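Local coordinates for protein L-lysine 6-monooxygenase (PDB 5CQF) that probably hydroxylates the side-chain amine of L-lysine with the help of FAD and NADPH, a step that supplies building blocks for siderophore biosynthesis, at residues K205-G211 with I230-H236; S212-E218 with G284-E289. All coordinates share one frame; numbering follows the deposited sequence.

Contact 1. Residues K205-G211 with I230-H236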
# COMPACT_ATOMS: atom_id res chain seq x y z
N LYS A 205 31.98 -16.83 3.70
CA LYS A 205 31.68 -15.79 2.73
C LYS A 205 30.77 -16.25 1.57
O LYS A 205 29.88 -15.53 1.15
CB LYS A 205 33.00 -15.22 2.15
CG LYS A 205 32.85 -14.00 1.24
CD LYS A 205 34.20 -13.51 0.70
CE LYS A 205 34.65 -14.33 -0.51
NZ LYS A 205 36.13 -14.30 -0.73
N ARG A 206 31.04 -17.44 1.05
CA ARG A 206 30.43 -17.89 -0.20
C ARG A 206 29.40 -18.95 0.11
O ARG A 206 29.72 -19.98 0.67
CB ARG A 206 31.51 -18.43 -1.13
CG ARG A 206 32.54 -17.40 -1.57
CD ARG A 206 33.72 -18.03 -2.32
NE ARG A 206 34.33 -19.07 -1.48
CZ ARG A 206 35.16 -20.02 -1.90
NH1 ARG A 206 35.55 -20.09 -3.16
NH2 ARG A 206 35.61 -20.92 -1.02
N TRP A 207 28.15 -18.69 -0.25
CA TRP A 207 27.06 -19.59 0.06
C TRP A 207 26.34 -20.01 -1.19
O TRP A 207 26.26 -19.24 -2.14
CB TRP A 207 26.09 -18.91 0.96
CG TRP A 207 26.55 -18.81 2.35
CD1 TRP A 207 27.38 -17.88 2.85
CD2 TRP A 207 26.17 -19.66 3.45
NE1 TRP A 207 27.59 -18.09 4.18
CE2 TRP A 207 26.85 -19.17 4.58
CE3 TRP A 207 25.33 -20.76 3.58
CZ2 TRP A 207 26.71 -19.75 5.86
CZ3 TRP A 207 25.17 -21.34 4.85
CH2 TRP A 207 25.87 -20.83 5.98
N LEU A 208 25.85 -21.23 -1.21
CA LEU A 208 24.92 -21.68 -2.23
C LEU A 208 23.64 -22.02 -1.54
O LEU A 208 23.66 -22.71 -0.54
CB LEU A 208 25.46 -22.91 -2.94
CG LEU A 208 24.62 -23.31 -4.15
CD1 LEU A 208 25.50 -23.94 -5.20
CD2 LEU A 208 23.48 -24.26 -3.81
N VAL A 209 22.53 -21.50 -2.04
CA VAL A 209 21.22 -21.81 -1.49
C VAL A 209 20.34 -22.41 -2.59
O VAL A 209 20.06 -21.76 -3.60
CB VAL A 209 20.54 -20.55 -0.91
CG1 VAL A 209 19.19 -20.87 -0.34
CG2 VAL A 209 21.40 -19.93 0.18
N LEU A 210 19.95 -23.66 -2.41
CA LEU A 210 19.17 -24.40 -3.40
C LEU A 210 17.69 -24.27 -3.06
O LEU A 210 17.28 -24.53 -1.93
CB LEU A 210 19.58 -25.86 -3.34
CG LEU A 210 18.91 -26.88 -4.26
CD1 LEU A 210 19.29 -26.64 -5.72
CD2 LEU A 210 19.31 -28.29 -3.85
N GLY A 211 16.89 -23.85 -4.03
CA GLY A 211 15.44 -23.87 -3.85
C GLY A 211 14.76 -22.57 -4.15
O GLY A 211 15.41 -21.51 -4.19
N ILE A 230 29.26 -11.42 2.43
CA ILE A 230 28.69 -12.71 2.01
C ILE A 230 28.15 -12.65 0.59
O ILE A 230 27.47 -11.68 0.20
CB ILE A 230 27.58 -13.16 2.96
CG1 ILE A 230 28.18 -13.80 4.19
CG2 ILE A 230 26.66 -14.18 2.31
CD1 ILE A 230 27.13 -14.31 5.16
N GLU A 231 28.45 -13.68 -0.18
CA GLU A 231 27.93 -13.84 -1.54
C GLU A 231 27.07 -15.08 -1.61
O GLU A 231 27.42 -16.11 -1.05
CB GLU A 231 29.09 -13.92 -2.54
CG GLU A 231 29.65 -12.54 -2.81
CD GLU A 231 31.01 -12.54 -3.46
OE1 GLU A 231 31.84 -13.46 -3.19
OE2 GLU A 231 31.25 -11.56 -4.22
N VAL A 232 25.93 -14.98 -2.26
CA VAL A 232 24.98 -16.06 -2.24
C VAL A 232 24.70 -16.47 -3.67
O VAL A 232 24.39 -15.63 -4.48
CB VAL A 232 23.69 -15.64 -1.56
CG1 VAL A 232 22.66 -16.75 -1.68
CG2 VAL A 232 23.93 -15.31 -0.10
N HIS A 233 24.80 -17.76 -3.94
CA HIS A 233 24.41 -18.33 -5.23
C HIS A 233 23.13 -19.11 -5.06
O HIS A 233 23.09 -20.10 -4.33
CB HIS A 233 25.52 -19.23 -5.75
CG HIS A 233 26.84 -18.53 -5.84
ND1 HIS A 233 27.27 -17.91 -6.99
CD2 HIS A 233 27.78 -18.29 -4.91
CE1 HIS A 233 28.44 -17.34 -6.77
NE2 HIS A 233 28.77 -17.55 -5.51
N SER A 234 22.09 -18.65 -5.74
CA SER A 234 20.74 -19.07 -5.55
C SER A 234 20.34 -19.83 -6.78
O SER A 234 20.21 -19.25 -7.87
CB SER A 234 19.86 -17.83 -5.35
OG SER A 234 18.48 -18.15 -5.23
N VAL A 235 20.15 -21.14 -6.61
CA VAL A 235 19.89 -22.08 -7.71
C VAL A 235 18.45 -22.53 -7.70
O VAL A 235 17.93 -22.94 -6.66
CB VAL A 235 20.78 -23.32 -7.59
CG1 VAL A 235 20.42 -24.33 -8.65
CG2 VAL A 235 22.26 -22.94 -7.73
N HIS A 236 17.81 -22.44 -8.87
CA HIS A 236 16.38 -22.73 -9.03
C HIS A 236 16.16 -23.78 -10.11
O HIS A 236 16.76 -23.69 -11.20
CB HIS A 236 15.66 -21.46 -9.43
CG HIS A 236 15.85 -20.36 -8.44
ND1 HIS A 236 15.08 -20.24 -7.31
CD2 HIS A 236 16.75 -19.34 -8.40
CE1 HIS A 236 15.49 -19.18 -6.62
NE2 HIS A 236 16.50 -18.64 -7.25
O HOH W 1 17.91 -20.03 -3.69
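Six backbone hydrogen bonds join Lys205-Gly211 to Ile230-His236 as neighbouring parallel strands. The odd-numbered residues from Lys205 to Gly211 supply all the bonding groups on their side. Trp207 and Val209 each use both N and O. Trp207 N donates to Glu231 O at 2.8 Å, and Trp207 O accepts from His233 N at 2.7 Å. The series ends with Gly211 N on Val235 O, a nearly straight bond (175°). The backbone angles of Gly211 call for glycine, because a CB there would be jammed against the carbonyl O of Leu210. Several CA-H...O contacts run beside these bonds, such as Leu208 CA to His233 O at 3.2 Å.

Apolar contacts form on both faces. On the face of Trp207, Val209 and Val232, Ile230 CG2 meets Trp207 CD1 at 3.8 Å. Ile230 holds its CG1 branch beside the backbone N (chi1 -81°), and the CG2 methyl is left to meet the indole. Its CD1 also comes near Trp207 NE1. Farther along, Val209 CG2 touches Val232 CG1 at 3.9 Å. On the other face, Leu210 CD1 packs against Val235 CG1.

Polar contacts lie mainly toward the ends. Lys205 and Glu231 run side by side, but Lys205 NZ stays 5.0 Å from Glu231 OE1. Arg206 turns away to a salt bridge with Asp344. Midway, the His233 ring meets Trp207 O with its edge, in plane, through CD2; its ND1 hydrogen-bonds to Tyr311 OH. At the other end a water donates to Val209 O and Gly211 O and accepts from Ser234 OG.

Strand 206-210 has strand 345-348 on its other side, and strand 308-311 follows 231-235 in the sheet. Helix 214-226 covers the Trp207, Val209 and Val232 face through Val220, Leu223 and Val224.

Contact 2. Residues S212-E218 with G284-E289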
# COMPACT_ATOMS: atom_id res chain seq x y z
N SER A 212 13.45 -22.63 -4.33
CA SER A 212 12.68 -21.50 -4.84
C SER A 212 11.53 -21.02 -3.95
O SER A 212 10.91 -20.02 -4.25
CB SER A 212 12.15 -21.84 -6.24
OG SER A 212 13.22 -22.10 -7.14
N GLY A 213 11.25 -21.72 -2.85
CA GLY A 213 10.19 -21.32 -1.93
C GLY A 213 10.60 -20.33 -0.84
O GLY A 213 11.72 -19.79 -0.84
N GLN A 214 9.70 -20.12 0.11
CA GLN A 214 9.91 -19.12 1.14
C GLN A 214 11.07 -19.45 2.05
O GLN A 214 11.76 -18.55 2.51
CB GLN A 214 8.63 -18.87 1.97
CG GLN A 214 8.81 -17.69 2.92
CD GLN A 214 7.52 -17.04 3.36
OE1 GLN A 214 6.54 -16.95 2.62
NE2 GLN A 214 7.54 -16.53 4.59
N SER A 215 11.32 -20.72 2.32
CA SER A 215 12.43 -21.06 3.20
C SER A 215 13.74 -20.67 2.54
O SER A 215 14.64 -20.18 3.22
CB SER A 215 12.42 -22.56 3.55
OG SER A 215 11.20 -22.91 4.16
N ALA A 216 13.84 -20.87 1.23
CA ALA A 216 14.99 -20.44 0.46
C ALA A 216 15.13 -18.93 0.49
O ALA A 216 16.21 -18.39 0.63
CB ALA A 216 14.92 -20.94 -0.97
N SER A 217 14.03 -18.23 0.32
CA SER A 217 14.07 -16.77 0.29
C SER A 217 14.58 -16.22 1.63
O SER A 217 15.52 -15.42 1.69
CB SER A 217 12.68 -16.25 -0.03
OG SER A 217 12.72 -14.87 -0.24
N GLU A 218 13.98 -16.70 2.70
CA GLU A 218 14.32 -16.21 4.01
C GLU A 218 15.78 -16.52 4.41
O GLU A 218 16.42 -15.74 5.11
CB GLU A 218 13.37 -16.79 5.05
CG GLU A 218 11.95 -16.32 4.86
CD GLU A 218 11.00 -16.89 5.90
OE1 GLU A 218 11.44 -17.80 6.66
OE2 GLU A 218 9.83 -16.43 5.98
N GLY A 284 4.78 -20.45 -3.45
CA GLY A 284 4.49 -19.04 -3.22
C GLY A 284 5.30 -18.47 -2.08
O GLY A 284 5.64 -19.17 -1.15
N ILE A 285 5.58 -17.19 -2.16
CA ILE A 285 6.38 -16.50 -1.16
C ILE A 285 5.64 -15.25 -0.71
O ILE A 285 5.09 -14.53 -1.55
CB ILE A 285 7.74 -16.12 -1.76
CG1 ILE A 285 8.52 -17.39 -2.12
CG2 ILE A 285 8.55 -15.28 -0.79
CD1 ILE A 285 9.81 -17.09 -2.86
N ASP A 286 5.57 -15.05 0.62
CA ASP A 286 5.01 -13.82 1.21
C ASP A 286 5.52 -12.64 0.40
O ASP A 286 6.74 -12.51 0.29
CB ASP A 286 5.50 -13.70 2.67
CG ASP A 286 4.99 -12.45 3.40
OD1 ASP A 286 4.45 -11.53 2.76
OD2 ASP A 286 5.15 -12.41 4.65
N PRO A 287 4.62 -11.81 -0.20
CA PRO A 287 5.08 -10.66 -1.00
C PRO A 287 5.97 -9.70 -0.22
O PRO A 287 6.82 -9.10 -0.81
CB PRO A 287 3.78 -9.97 -1.47
CG PRO A 287 2.66 -10.61 -0.71
CD PRO A 287 3.15 -11.96 -0.24
N ASP A 288 5.81 -9.57 1.09
CA ASP A 288 6.74 -8.72 1.88
C ASP A 288 8.13 -9.32 2.01
O ASP A 288 9.10 -8.59 2.12
CB ASP A 288 6.21 -8.37 3.28
CG ASP A 288 4.87 -7.67 3.22
OD1 ASP A 288 4.54 -7.04 2.18
OD2 ASP A 288 4.13 -7.75 4.23
N GLU A 289 8.22 -10.65 2.00
CA GLU A 289 9.53 -11.31 2.01
C GLU A 289 10.28 -11.08 0.70
O GLU A 289 11.46 -10.72 0.72
CB GLU A 289 9.39 -12.81 2.29
CG GLU A 289 9.01 -13.13 3.74
CD GLU A 289 10.09 -12.73 4.75
OE1 GLU A 289 11.32 -12.97 4.52
OE2 GLU A 289 9.70 -12.18 5.80
O HOH W 2 5.48 -14.48 5.92
O HOH W 3 7.02 -21.42 -0.26
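Gln214 reaches from the first turn of its helix to the backbone of Asp286. Its OE1 accepts from Asp286 N at 2.9 Å, with a nearly straight N-H (172°). The donor sits above the amide carbonyl plane, 44° out of it. CG lies anti to the backbone N (chi1 -173°) and the chain runs extended, which carries the amide across to Asp286. Ile285 lies against the turn before the helix. Its CD1 meets Ser212 O at 3.4 Å and Ser217 CB at 4.1 Å, while CG1 lies against Gln214 N and Gly213 C.

The amide is held at its other end too. Gln214 NE2 donates to Glu218 OE2 at 2.7 Å. The acceptor lies in the amide plane, while the N-H comes from above the carboxylate plane. NE2 also reaches a water that donates to Asp286 OD2. These bonds fix which way the amide is turned. A second water links Gln214 N to Gly284 O.

Glu289 OE1 approaches Glu218 CG at 3.4 Å. The two carboxylates lie close, but each has a cationic partner: Arg111 for Glu218 and Lys292 for Glu289. These probably ease the repulsion.

Asp286 is the N-cap of helix 287-302, and its OD1 accepts from Asp288 N. Gly213 is the N-cap of helix 214-226. Gly213 and Ala216 fit a GxGxxA pattern, consistent with the strand-turn-helix of a Rossmann-type dinucleotide-binding fold.

Contact 1 lies within one beta-alpha-beta unit, formed by strand 206-210, helix 214-226 and strand 231-235. Contact 2 ties the start of that helix to a later segment. Their centres are about 15 Å apart. The segments alternate along the chain: 205-211, 212-218, 230-236, 284-289. The two contacts also touch directly: His236 ND1 probably bonds to Ser212 OG, and Gly211 O packs on Ala216 CB. The glycine-rich turn at Gly211-Gly213 leads from strand 206-210 into the helix, and Ile285 touches it at Ser212 and Gly213. In this FAD- and NADP-linked family, such a turn would be consistent with a nucleotide-binding site.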